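Local coordinates for DNA-(apurinic or apyrimidinic site) endonuclease 2 (Xenopus laevis, PDB 6WCD), which degrades DNA as a 3'-to-5' exonuclease and weakly incises apurinic/apyrimidinic sites during base excision repair, this chain being its catalytic domain, at residues Q104-L110 with R159-L163; S112-R118 with R153-K157; Y240-Y245 with L281-E285; R271-I275 with H300-A305. One frame throughout, in Å; residues are numbered along the deposited sequence. Where two conformers were deposited one is given.

Interaction 1. Residues Q104-L110 with R159-L163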
# COMPACT_ATOMS: atom_id res chain seq x y z
N GLN A 104 -15.61 9.89 15.68
CA GLN A 104 -14.88 11.16 15.68
C GLN A 104 -14.82 11.82 14.31
O GLN A 104 -14.33 12.94 14.22
CB GLN A 104 -13.43 10.95 16.13
CG GLN A 104 -13.24 10.37 17.50
CD GLN A 104 -12.02 9.47 17.56
OE1 GLN A 104 -11.57 8.94 16.54
NE2 GLN A 104 -11.47 9.29 18.76
N PHE A 105 -15.27 11.15 13.25
CA PHE A 105 -15.26 11.70 11.90
C PHE A 105 -16.67 12.00 11.37
O PHE A 105 -17.50 11.08 11.26
CB PHE A 105 -14.62 10.70 10.92
CG PHE A 105 -13.22 10.25 11.26
CD1 PHE A 105 -12.98 9.24 12.15
CD2 PHE A 105 -12.13 10.78 10.54
CE1 PHE A 105 -11.67 8.79 12.39
CE2 PHE A 105 -10.86 10.37 10.81
CZ PHE A 105 -10.61 9.38 11.70
N LEU A 106 -16.91 13.23 10.89
CA LEU A 106 -18.10 13.49 10.09
C LEU A 106 -18.10 12.62 8.84
O LEU A 106 -17.05 12.33 8.29
CB LEU A 106 -18.16 14.97 9.63
CG LEU A 106 -18.18 16.19 10.54
CD1 LEU A 106 -18.01 17.49 9.72
CD2 LEU A 106 -19.47 16.28 11.27
N GLU A 107 -19.29 12.25 8.34
CA GLU A 107 -19.35 11.55 7.06
C GLU A 107 -18.70 12.34 5.96
O GLU A 107 -18.04 11.77 5.08
CB GLU A 107 -20.79 11.30 6.62
CG GLU A 107 -21.69 10.78 7.64
CD GLU A 107 -23.09 10.92 7.17
OE1 GLU A 107 -23.39 10.64 5.97
OE2 GLU A 107 -23.87 11.36 8.00
N GLU A 108 -18.90 13.66 5.94
CA GLU A 108 -18.29 14.39 4.85
C GLU A 108 -16.77 14.36 4.96
O GLU A 108 -16.08 14.35 3.95
CB GLU A 108 -18.80 15.79 4.78
CG GLU A 108 -20.27 15.73 4.59
CD GLU A 108 -20.78 16.92 3.93
OE1 GLU A 108 -20.06 17.93 3.93
OE2 GLU A 108 -21.90 16.80 3.38
N GLU A 109 -16.25 14.28 6.18
CA GLU A 109 -14.80 14.08 6.30
C GLU A 109 -14.39 12.70 5.80
O GLU A 109 -13.32 12.52 5.17
CB GLU A 109 -14.36 14.29 7.74
CG GLU A 109 -12.84 14.28 7.83
CD GLU A 109 -12.33 14.31 9.25
OE1 GLU A 109 -13.12 14.27 10.21
OE2 GLU A 109 -11.07 14.28 9.35
N LEU A 110 -15.16 11.65 6.10
CA LEU A 110 -14.84 10.36 5.55
C LEU A 110 -14.80 10.38 4.02
O LEU A 110 -13.93 9.76 3.40
CB LEU A 110 -15.83 9.30 6.03
CG LEU A 110 -15.77 9.03 7.54
CD1 LEU A 110 -16.85 8.00 7.88
CD2 LEU A 110 -14.40 8.53 8.02
N ARG A 159 -5.36 12.99 10.01
CA ARG A 159 -6.66 12.31 10.05
C ARG A 159 -6.68 11.06 9.20
O ARG A 159 -7.29 10.06 9.59
CB ARG A 159 -7.74 13.29 9.65
CG ARG A 159 -7.90 14.46 10.65
CD ARG A 159 -8.45 13.99 11.95
NE ARG A 159 -9.89 13.82 11.83
CZ ARG A 159 -10.69 13.62 12.85
NH1 ARG A 159 -10.17 13.43 14.06
NH2 ARG A 159 -12.01 13.61 12.66
N PHE A 160 -5.95 11.05 8.08
CA PHE A 160 -5.82 9.84 7.27
C PHE A 160 -5.13 8.73 8.04
O PHE A 160 -5.57 7.60 8.03
CB PHE A 160 -5.08 10.17 5.98
CG PHE A 160 -5.06 9.06 4.99
CD1 PHE A 160 -4.04 8.12 4.98
CD2 PHE A 160 -6.05 8.96 4.04
CE1 PHE A 160 -4.04 7.08 4.03
CE2 PHE A 160 -6.05 7.92 3.09
CZ PHE A 160 -5.05 7.00 3.10
N TYR A 161 -4.04 9.08 8.75
CA TYR A 161 -3.37 8.11 9.60
C TYR A 161 -4.32 7.56 10.66
O TYR A 161 -4.31 6.34 10.91
CB TYR A 161 -2.21 8.78 10.29
CG TYR A 161 -0.96 9.04 9.48
CD1 TYR A 161 -0.64 8.31 8.37
CD2 TYR A 161 -0.05 9.98 9.92
CE1 TYR A 161 0.57 8.55 7.68
CE2 TYR A 161 1.17 10.20 9.25
CZ TYR A 161 1.46 9.46 8.14
OH TYR A 161 2.71 9.69 7.49
N HIS A 162 -5.14 8.42 11.27
CA HIS A 162 -6.04 7.93 12.31
C HIS A 162 -7.09 7.01 11.70
O HIS A 162 -7.41 5.96 12.27
CB HIS A 162 -6.68 9.13 13.01
CG HIS A 162 -7.55 8.77 14.17
ND1 HIS A 162 -7.12 7.98 15.21
CD2 HIS A 162 -8.81 9.15 14.48
CE1 HIS A 162 -8.09 7.86 16.10
NE2 HIS A 162 -9.13 8.56 15.68
N LEU A 163 -7.60 7.35 10.54
CA LEU A 163 -8.55 6.45 9.87
C LEU A 163 -7.91 5.12 9.48
O LEU A 163 -8.53 4.05 9.62
CB LEU A 163 -9.13 7.15 8.63
CG LEU A 163 -10.19 6.37 7.81
CD1 LEU A 163 -11.37 6.15 8.71
CD2 LEU A 163 -10.56 7.21 6.57
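The ring of Phe105 is sandwiched between Arg159 NH2 over one face and Leu163 CD1 over the other, while His162 meets its rim. This is where helix 107-114 and the turn before it dock on helix 152-173, in a domain of the DNase I-like α/β sandwich fold. The cation-pi contact is off-centre: Arg159 CZ stands 4.2 Å from the Phe105 ring centroid, and the guanidinium is inclined to the ring, not stacked flat on it. Both edge partners of that guanidinium lie near its plane. Glu109 takes it side-on in a nearly coplanar salt bridge, OE1 accepting from Arg159 NH2 and OE2 from Arg159 NE, each at 2.8 Å and through a syn lone pair. Arg159 NH2 spends its other hydrogen on the Gln104 backbone O, 2.9 Å away, approaching from above that carbonyl plane. The arginine folds back to reach these partners by bending at chi2 and chi3 (-68° and -79°). An alanine in place of Arg159 is likely to leave the Glu109 carboxylate without its charged mate and to bare one face of the Phe105 ring. Beyond the ring, His162 NE2 gives a short, straight bond of 2.6 Å to Gln104 OE1, which lies in the imidazole plane. The two rings meet rim to rim, His162 CD2 coming within 3.3 Å of Phe105 CZ. Leu113 also touches Phe105 and Leu163, and on the Leu163 side of the ring Leu110 CD2 meets Leu163 CD1 at 3.9 Å.

Interaction 2. Residues S112-R118 with R153-K157. With BU1 (1,4-butanediol), chain G.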
# COMPACT_ATOMS: atom_id res chain seq x y z
N SER A 112 -14.08 12.89 2.14
CA SER A 112 -12.87 13.61 1.74
C SER A 112 -11.63 12.77 1.88
O SER A 112 -10.73 12.84 1.04
CB SER A 112 -12.69 14.86 2.57
OG SER A 112 -13.72 15.77 2.29
N LEU A 113 -11.55 11.97 2.96
CA LEU A 113 -10.39 11.13 3.19
C LEU A 113 -10.31 9.99 2.21
O LEU A 113 -9.22 9.45 1.99
CB LEU A 113 -10.41 10.62 4.64
CG LEU A 113 -10.15 11.64 5.71
CD1 LEU A 113 -10.55 11.20 7.08
CD2 LEU A 113 -8.64 12.04 5.66
N ASP A 114 -11.44 9.55 1.63
CA ASP A 114 -11.47 8.43 0.73
C ASP A 114 -11.58 8.77 -0.75
O ASP A 114 -11.38 7.89 -1.59
CB ASP A 114 -12.64 7.49 1.10
CG ASP A 114 -12.21 6.38 2.00
OD1 ASP A 114 -10.99 6.24 2.29
OD2 ASP A 114 -13.12 5.60 2.38
N GLN A 115 -11.73 10.05 -1.11
CA GLN A 115 -11.98 10.39 -2.50
C GLN A 115 -10.72 10.67 -3.32
O GLN A 115 -10.85 11.12 -4.46
CB GLN A 115 -12.91 11.60 -2.59
CG GLN A 115 -12.28 12.87 -2.13
CD GLN A 115 -13.20 14.07 -2.20
OE1 GLN A 115 -14.38 13.97 -2.57
NE2 GLN A 115 -12.68 15.23 -1.82
N GLU A 116 -9.53 10.49 -2.78
CA GLU A 116 -8.32 10.82 -3.50
C GLU A 116 -7.56 9.59 -4.00
O GLU A 116 -6.41 9.70 -4.42
CB GLU A 116 -7.39 11.68 -2.63
CG GLU A 116 -7.99 13.02 -2.29
CD GLU A 116 -7.04 14.00 -1.58
OE1 GLU A 116 -5.82 13.70 -1.36
OE2 GLU A 116 -7.55 15.11 -1.21
N GLY A 117 -8.21 8.44 -4.01
CA GLY A 117 -7.56 7.26 -4.57
C GLY A 117 -6.36 6.79 -3.79
O GLY A 117 -5.33 6.43 -4.38
N ARG A 118 -6.44 6.81 -2.47
CA ARG A 118 -5.28 6.53 -1.64
C ARG A 118 -5.27 5.20 -0.93
O ARG A 118 -4.31 4.90 -0.21
CB ARG A 118 -5.16 7.64 -0.58
CG ARG A 118 -4.86 9.00 -1.19
CD ARG A 118 -4.64 10.08 -0.12
NE ARG A 118 -4.32 11.32 -0.78
CZ ARG A 118 -3.15 11.61 -1.33
NH1 ARG A 118 -2.99 12.73 -2.01
NH2 ARG A 118 -2.13 10.81 -1.15
N ARG A 153 -3.80 20.61 4.76
CA ARG A 153 -3.37 19.32 4.33
C ARG A 153 -2.54 18.56 5.39
O ARG A 153 -2.54 17.35 5.38
CB ARG A 153 -2.54 19.43 3.02
CG ARG A 153 -3.37 19.96 1.88
CD ARG A 153 -4.54 19.02 1.50
NE ARG A 153 -4.02 17.77 0.94
CZ ARG A 153 -4.79 16.78 0.47
NH1 ARG A 153 -6.11 16.89 0.52
NH2 ARG A 153 -4.23 15.69 -0.06
N LYS A 154 -1.94 19.32 6.35
CA LYS A 154 -1.31 18.63 7.46
C LYS A 154 -2.35 17.92 8.33
O LYS A 154 -2.17 16.78 8.72
CB LYS A 154 -0.49 19.59 8.30
CG LYS A 154 0.31 18.90 9.38
CD LYS A 154 1.00 19.95 10.28
CE LYS A 154 1.70 19.29 11.46
NZ LYS A 154 2.51 20.24 12.28
N THR A 155 -3.47 18.61 8.55
CA THR A 155 -4.57 17.99 9.30
C THR A 155 -5.13 16.81 8.55
O THR A 155 -5.33 15.73 9.12
CB THR A 155 -5.68 19.02 9.49
OG1 THR A 155 -5.16 20.19 10.13
CG2 THR A 155 -6.77 18.45 10.37
N TYR A 156 -5.31 16.95 7.24
CA TYR A 156 -5.77 15.83 6.42
C TYR A 156 -4.88 14.61 6.58
O TYR A 156 -5.35 13.50 6.71
CB TYR A 156 -5.85 16.32 4.95
CG TYR A 156 -6.38 15.36 3.93
CD1 TYR A 156 -7.73 15.22 3.73
CD2 TYR A 156 -5.54 14.62 3.15
CE1 TYR A 156 -8.22 14.30 2.81
CE2 TYR A 156 -6.02 13.68 2.21
CZ TYR A 156 -7.40 13.61 2.04
OH TYR A 156 -7.90 12.69 1.12
N LYS A 157 -3.56 14.82 6.54
CA LYS A 157 -2.62 13.71 6.63
C LYS A 157 -2.77 12.97 7.98
O LYS A 157 -2.79 11.72 8.02
CB LYS A 157 -1.19 14.26 6.45
CG LYS A 157 -0.13 13.15 6.51
CD LYS A 157 1.28 13.76 6.42
CE LYS A 157 2.29 12.60 6.32
NZ LYS A 157 3.70 13.08 6.28
C1 BU1 G . 6.24 13.48 8.05
C2 BU1 G . 5.30 13.32 9.25
C3 BU1 G . 3.98 14.08 9.08
C4 BU1 G . 3.75 15.08 10.23
O5 BU1 G . 7.58 13.37 8.47
O6 BU1 G . 3.17 16.24 9.69
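Glu116 reaches from the loop after helix 107-114 towards Tyr156 and Arg153 of helix 152-173, forming a salt-bridge network in the DNase I-like α/β sandwich. Its CB lies 3.9 Å from Tyr156 OH, and CG comes closer to the same hydroxyl. At CD the gap to Tyr156 OH is 3.1 Å, but neither carboxylate oxygen is placed to bond the phenol. OE1 accepts three N-H groups: Arg153 NH2 at 2.9 Å on its syn lone pair, and Arg118 NE and NH1, which converge on it side-on. OE2 takes Arg153 NH1 at 2.9 Å, also on the syn lone pair, so Arg153 grips the carboxylate end-on with both terminal nitrogens and nearly in its plane. Two guanidinium groups thus share one anion, which probably restrains its rotation and favours the ionised form. Arg118 NH2 continues inward to the backbone O of Tyr142, an active-site residue by similarity, while Lys154 and Lys157 on the far side of the helix line a butanediol pocket. Tyr156 CG is anti to its N (chi1 -177°), which carries the ring across to helix 107-114, where its hydroxyl donates to Ser112 O at 2.8 Å. Arg153 NH1 lies above the centre of one face of that ring; over the opposite face sits Leu113 CD2 in a CH-pi contact, 4.0 Å from the Tyr156 centroid.

Interaction 3. Residues Y240-Y245 with L281-E285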
# COMPACT_ATOMS: atom_id res chain seq x y z
N TYR A 240 4.18 -4.80 13.17
CA TYR A 240 5.62 -4.70 13.08
C TYR A 240 6.01 -4.17 11.69
O TYR A 240 5.44 -4.56 10.68
CB TYR A 240 6.30 -6.06 13.24
CG TYR A 240 6.37 -6.66 14.61
CD1 TYR A 240 6.18 -5.89 15.75
CD2 TYR A 240 6.69 -8.01 14.76
CE1 TYR A 240 6.27 -6.44 16.99
CE2 TYR A 240 6.79 -8.57 16.01
CZ TYR A 240 6.58 -7.79 17.13
OH TYR A 240 6.67 -8.34 18.38
N ASP A 241 7.05 -3.35 11.69
CA ASP A 241 7.80 -2.94 10.50
C ASP A 241 8.66 -4.12 10.04
O ASP A 241 9.68 -4.44 10.66
CB ASP A 241 8.65 -1.74 10.88
CG ASP A 241 9.46 -1.15 9.74
OD1 ASP A 241 9.61 -1.75 8.67
OD2 ASP A 241 10.02 -0.04 9.97
N SER A 242 8.21 -4.82 9.01
CA SER A 242 8.84 -6.11 8.72
C SER A 242 10.28 -5.95 8.31
O SER A 242 11.11 -6.81 8.59
CB SER A 242 8.04 -6.87 7.66
OG SER A 242 8.03 -6.25 6.35
N PHE A 243 10.60 -4.90 7.55
CA PHE A 243 11.99 -4.71 7.18
C PHE A 243 12.88 -4.70 8.41
O PHE A 243 13.95 -5.32 8.42
CB PHE A 243 12.19 -3.41 6.40
CG PHE A 243 13.63 -3.13 6.01
CD1 PHE A 243 14.30 -3.91 5.09
CD2 PHE A 243 14.32 -2.09 6.57
CE1 PHE A 243 15.64 -3.71 4.81
CE2 PHE A 243 15.62 -1.85 6.29
CZ PHE A 243 16.30 -2.64 5.40
N ARG A 244 12.47 -3.99 9.47
CA ARG A 244 13.32 -3.90 10.64
C ARG A 244 13.26 -5.12 11.53
O ARG A 244 14.17 -5.35 12.34
CB ARG A 244 12.94 -2.64 11.45
CG ARG A 244 13.37 -1.39 10.76
CD ARG A 244 14.88 -1.27 10.58
NE ARG A 244 15.19 -0.02 9.87
CZ ARG A 244 16.36 0.24 9.29
NH1 ARG A 244 17.31 -0.68 9.22
NH2 ARG A 244 16.53 1.40 8.69
N TYR A 245 12.23 -5.95 11.40
CA TYR A 245 12.22 -7.22 12.09
C TYR A 245 13.40 -8.06 11.62
O TYR A 245 14.03 -8.76 12.41
CB TYR A 245 10.89 -7.93 11.81
CG TYR A 245 10.68 -9.22 12.58
CD1 TYR A 245 10.97 -10.45 12.00
CD2 TYR A 245 10.16 -9.21 13.86
CE1 TYR A 245 10.77 -11.63 12.69
CE2 TYR A 245 9.96 -10.38 14.54
CZ TYR A 245 10.27 -11.58 13.97
OH TYR A 245 10.07 -12.75 14.67
N LEU A 281 1.66 -12.59 12.27
CA LEU A 281 1.97 -12.84 10.86
C LEU A 281 3.45 -12.70 10.59
O LEU A 281 4.05 -13.56 9.94
CB LEU A 281 1.19 -11.85 9.99
CG LEU A 281 1.37 -12.02 8.48
CD1 LEU A 281 0.75 -13.34 7.98
CD2 LEU A 281 0.81 -10.77 7.75
N VAL A 282 4.06 -11.62 11.05
CA VAL A 282 5.47 -11.41 10.78
C VAL A 282 6.32 -12.49 11.47
O VAL A 282 7.23 -13.05 10.87
CB VAL A 282 5.89 -9.98 11.20
CG1 VAL A 282 7.40 -9.76 11.06
CG2 VAL A 282 5.15 -8.99 10.38
N GLU A 283 6.02 -12.80 12.74
CA GLU A 283 6.81 -13.77 13.50
C GLU A 283 6.66 -15.17 12.94
O GLU A 283 7.62 -15.95 12.97
CB GLU A 283 6.37 -13.77 14.96
CG GLU A 283 6.73 -12.50 15.71
CD GLU A 283 6.13 -12.44 17.13
OE1 GLU A 283 5.26 -13.28 17.45
OE2 GLU A 283 6.52 -11.55 17.91
N SER A 284 5.46 -15.55 12.50
CA SER A 284 5.24 -16.95 12.12
C SER A 284 5.25 -17.20 10.61
O SER A 284 5.49 -18.35 10.22
CB SER A 284 3.91 -17.45 12.66
OG SER A 284 3.93 -17.37 14.07
N GLU A 285 4.96 -16.22 9.77
CA GLU A 285 4.83 -16.49 8.35
C GLU A 285 5.84 -15.77 7.48
O GLU A 285 6.00 -16.16 6.33
CB GLU A 285 3.43 -16.13 7.86
CG GLU A 285 2.29 -16.86 8.66
CD GLU A 285 2.24 -18.37 8.52
OE1 GLU A 285 2.70 -18.88 7.48
OE2 GLU A 285 1.73 -19.06 9.45
O HOH W 1 10.19 -15.01 13.84
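Val282 CG1 presses on the face of the Tyr245 ring, 3.8 Å from its centroid, in a CH-pi contact. The same methyl lies at the edge of the Tyr240 ring, 4.2 Å from Tyr240 CD2, so one valine branch fills the angle between two tyrosines. It gets there with CG1 anti to the valine N (chi1 174°). Glu283, next along the helix, is extended beyond CG and stretches past both phenols. Tyr240 OH donates to Glu283 OE2 at 3.2 Å, arriving on the anti side and well out of the carboxylate plane. Glu283 CG in turn comes within 3.5 Å of Tyr245 OH. A phenylalanine in place of Tyr240 would probably leave Glu283 OE2 without this donor and its carboxylate freer to turn. A water beside Tyr245 OH, at a doubtfully short separation, gives a hydrogen to Glu283 O, 2.9 Å away.

In the next shell, Asp241 holds the N-cap position of the helix that carries Tyr245, whose N bonds to Asp241 O at 3.1 Å. Ser242 CB only grazes Val282 CG2; its hydroxyl is bonded to Ile275 O and Ser289 OG. Arg279 adds a weak bond to Tyr240 OH.

The contact sets helix 279-285 against the end of strand 239-241 and helix 242-246. Helix 242-246 follows strand 239-241 directly, and that strand pairs antiparallel with strand 269-278. Helix 279-285 follows strand 269-278 and leads into strand 286-291, the outermost strand of the other sheet, with Leu281 packed against Phe286.

Interaction 4. Residues R271-I275 with H300-A305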
# COMPACT_ATOMS: atom_id res chain seq x y z
N ARG A 271 13.76 6.33 4.05
CA ARG A 271 12.93 5.11 3.97
C ARG A 271 11.50 5.48 4.41
O ARG A 271 11.27 5.75 5.60
CB ARG A 271 13.48 3.97 4.81
CG ARG A 271 12.68 2.64 4.54
CD ARG A 271 13.27 1.44 5.28
NE ARG A 271 13.10 1.60 6.71
CZ ARG A 271 12.17 1.01 7.44
NH1 ARG A 271 11.32 0.15 6.92
NH2 ARG A 271 12.09 1.32 8.73
N ILE A 272 10.57 5.52 3.46
CA ILE A 272 9.18 5.92 3.73
C ILE A 272 8.19 4.90 3.16
O ILE A 272 6.96 5.13 3.25
CB ILE A 272 8.86 7.34 3.23
CG1 ILE A 272 9.14 7.48 1.72
CG2 ILE A 272 9.59 8.39 4.09
CD1 ILE A 272 8.61 8.77 1.14
N ASP A 273 8.68 3.81 2.61
CA ASP A 273 7.87 2.72 2.09
C ASP A 273 8.06 1.49 2.97
O ASP A 273 9.18 1.07 3.26
CB ASP A 273 8.33 2.46 0.67
CG ASP A 273 8.11 3.69 -0.22
OD1 ASP A 273 6.90 3.96 -0.59
OD2 ASP A 273 9.07 4.43 -0.55
N TYR A 274 6.94 0.92 3.38
CA TYR A 274 6.89 -0.09 4.39
C TYR A 274 6.04 -1.26 3.98
O TYR A 274 5.10 -1.15 3.19
CB TYR A 274 6.27 0.46 5.69
CG TYR A 274 6.97 1.61 6.33
CD1 TYR A 274 7.75 1.42 7.43
CD2 TYR A 274 6.76 2.90 5.91
CE1 TYR A 274 8.34 2.46 8.10
CE2 TYR A 274 7.38 3.95 6.54
CZ TYR A 274 8.14 3.74 7.64
OH TYR A 274 8.74 4.76 8.35
N ILE A 275 6.35 -2.43 4.59
CA ILE A 275 5.45 -3.59 4.64
C ILE A 275 5.24 -3.88 6.11
O ILE A 275 6.12 -4.40 6.81
CB ILE A 275 5.99 -4.80 3.87
CG1 ILE A 275 6.16 -4.41 2.41
CG2 ILE A 275 5.05 -5.98 4.07
CD1 ILE A 275 6.85 -5.47 1.55
N HIS A 300 10.98 6.42 -6.21
CA HIS A 300 11.09 5.45 -5.13
C HIS A 300 11.56 4.13 -5.73
O HIS A 300 11.34 3.87 -6.93
CB HIS A 300 9.75 5.16 -4.44
CG HIS A 300 9.10 6.34 -3.80
ND1 HIS A 300 8.69 6.30 -2.49
CD2 HIS A 300 8.66 7.51 -4.30
CE1 HIS A 300 8.07 7.43 -2.19
NE2 HIS A 300 8.05 8.20 -3.26
N CYS A 301 12.10 3.28 -4.89
CA CYS A 301 12.29 1.88 -5.29
C CYS A 301 11.31 0.99 -4.54
O CYS A 301 10.74 1.38 -3.53
CB CYS A 301 13.72 1.40 -5.06
SG CYS A 301 14.21 1.23 -3.36
N PRO A 302 11.08 -0.23 -5.02
CA PRO A 302 10.16 -1.12 -4.33
C PRO A 302 10.72 -1.69 -3.03
O PRO A 302 11.94 -1.70 -2.77
CB PRO A 302 9.98 -2.28 -5.32
CG PRO A 302 10.51 -1.78 -6.61
CD PRO A 302 11.61 -0.80 -6.24
N VAL A 303 9.79 -2.21 -2.24
CA VAL A 303 10.08 -3.08 -1.10
C VAL A 303 9.35 -4.41 -1.32
O VAL A 303 8.34 -4.47 -2.02
CB VAL A 303 9.70 -2.44 0.23
CG1 VAL A 303 10.52 -1.16 0.44
CG2 VAL A 303 8.23 -2.04 0.29
N LYS A 304 9.91 -5.49 -0.78
CA LYS A 304 9.39 -6.82 -1.08
C LYS A 304 9.46 -7.70 0.16
O LYS A 304 10.47 -7.70 0.88
CB LYS A 304 10.19 -7.45 -2.24
CG LYS A 304 9.70 -8.81 -2.70
CD LYS A 304 10.39 -9.19 -4.03
CE LYS A 304 9.89 -10.49 -4.51
NZ LYS A 304 10.57 -10.73 -5.83
N ALA A 305 8.41 -8.46 0.40
CA ALA A 305 8.39 -9.45 1.46
C ALA A 305 8.21 -10.85 0.90
O ALA A 305 7.53 -11.05 -0.13
CB ALA A 305 7.32 -9.17 2.47
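Asp273 OD2 is gripped from two parts of the chain: His300 ND1 donates to it at 2.7 Å, and Thr255 OG1 is hydrogen-bonded to it as well. The imidazole bond is nearly straight (169°), uses the syn lone pair of the carboxylate and lies in the ring plane, while the carboxylate itself is turned steeply across the ring. The bond probably restrains the rotation of the His300 ring. Ile272 CD1 packs obliquely on the same ring, 3.6 Å from His300 CE1. By similarity Asp273 is important for catalysis, and His300 is predicted to be the active-site proton acceptor; Asp183 and Asp299 stand beside His300, whose side chain is about 5 Å from the bound magnesium ion at its nearest atoms.

Past the site, strands 273-275 and 303-305 run almost parallel, 6° between their directions, but belong to the two different sheets of the DNase I-like sandwich and meet through side chains, their axes 7.3 Å apart. Val303 lies between Asp273 and Ile275. Its CG1 touches Asp273 O, and its CG2 lies against Ile275 CG1 at 3.8 Å. Ile275 CG1 is anti to the carbonyl carbon (chi1 -60°), directing CD1 onto the backbone of the other strand, 3.6 Å from Ala305 N and 3.8 Å from Ala305 CB.

In the fold
From the N terminus, residues 104-110 and 112-118 come first, on and around helix 107-114. The chain then runs through strands 119-127 and 133-142 and returns as helix 152-173, whose start closes interaction 2 and whose next turn closes interaction 1. The smaller loop therefore lies within the larger, and the two contacts touch through Leu113 and Phe160. Interactions 3 and 4 come later in the chain and cross each other: 240-245 opens, 271-275 opens, 281-285 closes the first and 300-305 the second. They touch at the Asp241-Arg271 salt bridge. Interaction 3 ties helix 279-285, which follows strand 269-278, to strand 239-241 and helix 242-246, whereas interaction 4 joins the two sheets at the active site.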